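Local structure of citrate lyase, subunit 1 (Methanosaeta concilii, 6HXI) at residues C[229-232]-C[233-236]; C[175-178]-C[179-182]. The protein probably cleaves citrate with ATP and coenzyme A to give oxaloacetate, acetyl-CoA, ADP and phosphate, acting as an ATP citrate lyase. All coordinates share one frame; numbering follows the deposited sequence.

Contact 1: residues C[229-232]-C[233-236]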
loop_
_atom_site.group_PDB
_atom_site.type_symbol
_atom_site.label_atom_id
_atom_site.label_comp_id
_atom_site.label_asym_id
_atom_site.label_seq_id
_atom_site.Cartn_x
_atom_site.Cartn_y
_atom_site.Cartn_z
ATOM N N LYS C 229 34.583 -26.810 30.404
ATOM C CA LYS C 229 34.162 -27.872 31.317
ATOM C C LYS C 229 35.324 -28.437 32.152
ATOM O O LYS C 229 35.142 -28.666 33.350
ATOM C CB LYS C 229 33.370 -28.982 30.598
ATOM C CG LYS C 229 34.022 -29.559 29.353
ATOM C CD LYS C 229 33.292 -30.824 28.883
ATOM C CE LYS C 229 34.105 -31.601 27.872
ATOM N NZ LYS C 229 33.627 -33.001 27.724
ATOM N N ARG C 230 36.513 -28.641 31.541
ATOM C CA ARG C 230 37.653 -29.192 32.273
ATOM C C ARG C 230 38.252 -28.186 33.269
ATOM O O ARG C 230 38.602 -28.586 34.375
ATOM C CB ARG C 230 38.708 -29.782 31.327
ATOM C CG ARG C 230 38.218 -31.032 30.603
ATOM C CD ARG C 230 39.318 -31.743 29.829
ATOM N NE ARG C 230 38.872 -33.032 29.288
ATOM C CZ ARG C 230 39.683 -34.001 28.875
ATOM N NH1 ARG C 230 41.002 -33.849 28.939
ATOM N NH2 ARG C 230 39.185 -35.138 28.413
ATOM N N TRP C 231 38.300 -26.893 32.921
ATOM C CA TRP C 231 38.856 -25.844 33.792
ATOM C C TRP C 231 37.811 -25.212 34.740
ATOM O O TRP C 231 38.147 -24.251 35.446
ATOM C CB TRP C 231 39.503 -24.715 32.955
ATOM C CG TRP C 231 40.676 -25.080 32.095
ATOM C CD1 TRP C 231 41.165 -26.329 31.833
ATOM C CD2 TRP C 231 41.502 -24.165 31.361
ATOM N NE1 TRP C 231 42.246 -26.245 30.986
ATOM C CE2 TRP C 231 42.480 -24.927 30.685
ATOM C CE3 TRP C 231 41.534 -22.768 31.240
ATOM C CZ2 TRP C 231 43.454 -24.341 29.870
ATOM C CZ3 TRP C 231 42.503 -22.193 30.434
ATOM C CH2 TRP C 231 43.439 -22.977 29.752
ATOM N N SER C 232 36.561 -25.741 34.743
ATOM C CA SER C 232 35.419 -25.232 35.524
ATOM C C SER C 232 35.711 -24.895 36.994
ATOM O O SER C 232 35.311 -23.826 37.470
ATOM C CB SER C 232 34.239 -26.193 35.440
ATOM O OG SER C 232 34.575 -27.449 36.002
ATOM N N GLU C 233 36.419 -25.800 37.690
ATOM C CA GLU C 233 36.768 -25.707 39.111
ATOM C C GLU C 233 38.071 -24.952 39.417
ATOM O O GLU C 233 38.494 -24.946 40.574
ATOM C CB GLU C 233 36.812 -27.121 39.735
ATOM C CG GLU C 233 35.464 -27.620 40.227
ATOM C CD GLU C 233 34.767 -28.634 39.341
ATOM O OE1 GLU C 233 35.259 -29.783 39.260
ATOM O OE2 GLU C 233 33.696 -28.302 38.780
ATOM N N LEU C 234 38.715 -24.318 38.425
ATOM C CA LEU C 234 39.970 -23.623 38.746
ATOM C C LEU C 234 40.014 -22.141 38.336
ATOM O O LEU C 234 39.283 -21.694 37.445
ATOM C CB LEU C 234 41.210 -24.377 38.198
ATOM C CG LEU C 234 41.579 -24.202 36.718
ATOM C CD1 LEU C 234 42.775 -23.290 36.567
ATOM C CD2 LEU C 234 41.913 -25.529 36.095
ATOM N N ALA C 235 40.922 -21.412 38.998
ATOM C CA ALA C 235 41.228 -20.004 38.778
ATOM C C ALA C 235 42.753 -19.850 38.805
ATOM O O ALA C 235 43.416 -20.536 39.591
ATOM C CB ALA C 235 40.586 -19.151 39.866
ATOM N N PHE C 236 43.311 -18.996 37.921
ATOM C CA PHE C 236 44.758 -18.776 37.875
ATOM C C PHE C 236 45.259 -17.976 39.089
ATOM O O PHE C 236 44.737 -16.896 39.378
ATOM C CB PHE C 236 45.215 -18.138 36.544
ATOM C CG PHE C 236 44.972 -18.951 35.292
ATOM C CD1 PHE C 236 45.601 -20.176 35.105
ATOM C CD2 PHE C 236 44.171 -18.460 34.272
ATOM C CE1 PHE C 236 45.382 -20.924 33.945
ATOM C CE2 PHE C 236 43.969 -19.199 33.104
ATOM C CZ PHE C 236 44.568 -20.433 32.956
#

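Contact 2: residues C[175-178]-C[179-182]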
loop_
_atom_site.group_PDB
_atom_site.type_symbol
_atom_site.label_atom_id
_atom_site.label_comp_id
_atom_site.label_asym_id
_atom_site.label_seq_id
_atom_site.Cartn_x
_atom_site.Cartn_y
_atom_site.Cartn_z
ATOM N N LYS C 175 55.869 -53.069 35.638
ATOM C CA LYS C 175 56.102 -51.619 35.789
ATOM C C LYS C 175 56.359 -50.908 34.466
ATOM O O LYS C 175 55.716 -49.888 34.223
ATOM C CB LYS C 175 57.205 -51.294 36.813
ATOM C CG LYS C 175 56.687 -50.944 38.216
ATOM C CD LYS C 175 56.235 -52.171 39.033
ATOM C CE LYS C 175 55.679 -51.794 40.387
ATOM N NZ LYS C 175 55.059 -52.956 41.075
ATOM N N ARG C 176 57.236 -51.469 33.592
ATOM C CA ARG C 176 57.524 -50.887 32.277
ATOM C C ARG C 176 56.260 -50.674 31.454
ATOM O O ARG C 176 56.129 -49.616 30.844
ATOM C CB ARG C 176 58.531 -51.720 31.496
ATOM C CG ARG C 176 59.150 -50.984 30.317
ATOM C CD ARG C 176 59.895 -51.955 29.441
ATOM N NE ARG C 176 60.774 -51.260 28.508
ATOM C CZ ARG C 176 61.406 -51.847 27.500
ATOM N NH1 ARG C 176 62.190 -51.139 26.699
ATOM N NH2 ARG C 176 61.257 -53.149 27.282
ATOM N N ALA C 177 55.326 -51.648 31.456
ATOM C CA ALA C 177 54.056 -51.540 30.735
ATOM C C ALA C 177 53.112 -50.529 31.412
ATOM O O ALA C 177 52.377 -49.822 30.720
ATOM C CB ALA C 177 53.387 -52.900 30.632
ATOM N N LEU C 178 53.160 -50.456 32.761
ATOM C CA LEU C 178 52.333 -49.547 33.565
ATOM C C LEU C 178 52.762 -48.102 33.404
ATOM O O LEU C 178 51.900 -47.227 33.392
ATOM C CB LEU C 178 52.334 -49.937 35.059
ATOM C CG LEU C 178 51.522 -51.168 35.465
ATOM C CD1 LEU C 178 52.068 -51.774 36.741
ATOM C CD2 LEU C 178 50.046 -50.842 35.604
ATOM N N VAL C 179 54.081 -47.846 33.274
ATOM C CA VAL C 179 54.635 -46.501 33.075
ATOM C C VAL C 179 54.378 -46.054 31.625
ATOM O O VAL C 179 54.035 -44.899 31.404
ATOM C CB VAL C 179 56.129 -46.359 33.504
ATOM C CG1 VAL C 179 56.592 -44.914 33.374
ATOM C CG2 VAL C 179 56.341 -46.828 34.938
ATOM N N GLU C 180 54.552 -46.980 30.642
ATOM C CA GLU C 180 54.308 -46.767 29.206
ATOM C C GLU C 180 52.861 -46.283 29.028
ATOM O O GLU C 180 52.647 -45.258 28.394
ATOM C CB GLU C 180 54.546 -48.088 28.437
ATOM C CG GLU C 180 54.064 -48.115 26.994
ATOM C CD GLU C 180 54.163 -49.463 26.301
ATOM O OE1 GLU C 180 53.891 -50.499 26.952
ATOM O OE2 GLU C 180 54.487 -49.484 25.091
ATOM N N GLU C 181 51.896 -46.986 29.664
ATOM C CA GLU C 181 50.472 -46.682 29.643
ATOM C C GLU C 181 50.164 -45.366 30.367
ATOM O O GLU C 181 49.324 -44.588 29.883
ATOM C CB GLU C 181 49.657 -47.848 30.226
ATOM C CG GLU C 181 49.292 -48.903 29.187
ATOM C CD GLU C 181 49.381 -50.365 29.603
ATOM O OE1 GLU C 181 48.718 -50.756 30.593
ATOM O OE2 GLU C 181 50.076 -51.136 28.898
ATOM N N PHE C 182 50.848 -45.114 31.512
ATOM C CA PHE C 182 50.646 -43.902 32.299
ATOM C C PHE C 182 51.113 -42.637 31.586
ATOM O O PHE C 182 50.387 -41.624 31.603
ATOM C CB PHE C 182 51.269 -44.024 33.707
ATOM C CG PHE C 182 51.359 -42.717 34.464
ATOM C CD1 PHE C 182 50.215 -42.086 34.933
ATOM C CD2 PHE C 182 52.582 -42.075 34.632
ATOM C CE1 PHE C 182 50.293 -40.857 35.585
ATOM C CE2 PHE C 182 52.659 -40.840 35.279
ATOM C CZ PHE C 182 51.513 -40.245 35.758
#

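Contact 1: residues C[229-232]-C[233-236]
W231 and L234 stand at the two ends of a type I beta turn, in the loop that leaves strand 209-220 and runs on toward helix 246-256. K229 comes first; its carbonyl lies within hydrogen-bonding distance of the S232 hydroxyl. The guanidinium group of R230 is held outside the two segments: NH1 bonds T193 OG1 and NH2 bonds Y22 OH. W231 carries most of the contact. Its O receives the turn hydrogen bond from L234 N at 3.0 Å, with an N-H...O angle of 164°. Its buried indole is held at the polar end by NE1, which bonds T193 O, and L219 packs against it. Two apolar groups reach back to this residue from the far limb of the turn. L234 CG sits between its own backbone N and carbonyl carbon (chi1 81°), which brings CD2 back to 4.0 Å from W231 CB. Beyond A235, the F236 ring comes at the indole with its edge toward the tryptophan face, an offset edge-to-face pair. The ring planes stand at 80°, with the centroid of the F236 ring 5.7 Å from that of the W231 six-membered ring. L234 and F236 also touch I6 of strand 3-6 and L219 of strand 209-220, so the turn folds its apolar side onto neighbouring strands of the antiparallel sheet. S232 and E233, at the two corners, are exposed: S232 OG lies 3.0 Å from E233 OE2, and the glutamate, bent at chi2, makes a long, weak ion pair with R17 through OE1. The aromatic pair is closest where F236 CZ, the end of that ring, comes 3.7 Å from W231 CZ3.

Contact 2: residues C[175-178]-C[179-182]
E181 folds back along its own helix toward A177: a first torsion of -87°, skewed from the staggered value, and a bend at chi2 carry the carboxylate back over A177 O. E180 reaches the same residue by another route, with CG anti to the backbone N (chi1 168°) and an extended chain whose OE1 lies 3.9 Å from A177 CA. In V179 it is CG2 that turns back, 3.2 Å from K175 O. The frame is about two turns of the alpha-helix 173-192, joined by four successive i to i+4 bonds. V179 N to K175 O is the shortest at 2.8 Å, and E180 N to R176 O, E181 N to A177 O and F182 N to L178 O follow in order. The helix packs by one face on strand 195-206. L178 and V179 touch F205, V179 and F182 meet F203, and K175 makes a cation-pi contact with F205, so a charged residue also covers that aromatic surface. R176 leans elsewhere, with NH1 in a weak hydrogen bond to K167 O. On the exposed flank, E181 OE2 ends 3.2 Å from A177 O, an oxygen that already receives the E181 amide hydrogen. The two oxygens are both acceptors, so their approach gains no bond. It would tend to disfavour the negative charge on the carboxylate slightly, and solvent around this exposed group probably offsets much of the cost.

From the N terminus the chain reaches contact 2 first, within helix 173-192, and contact 1 later, in the loop after strand 209-220. Each is local: contact 2 spans about two turns of helix and contact 1 a tight turn, so they follow in series and neither nests nor crosses. Between them run strands 195-206 and 209-220, neighbours in the six-stranded antiparallel sheet. Contact 2 lies against the first of these, while contact 1 packs on the second and on strand 3-6. Their centres are about 29 Å apart and their nearest atoms about 12 Å, so they do not touch, yet T193, just past the helix of contact 2, hydrogen-bonds residues of contact 1.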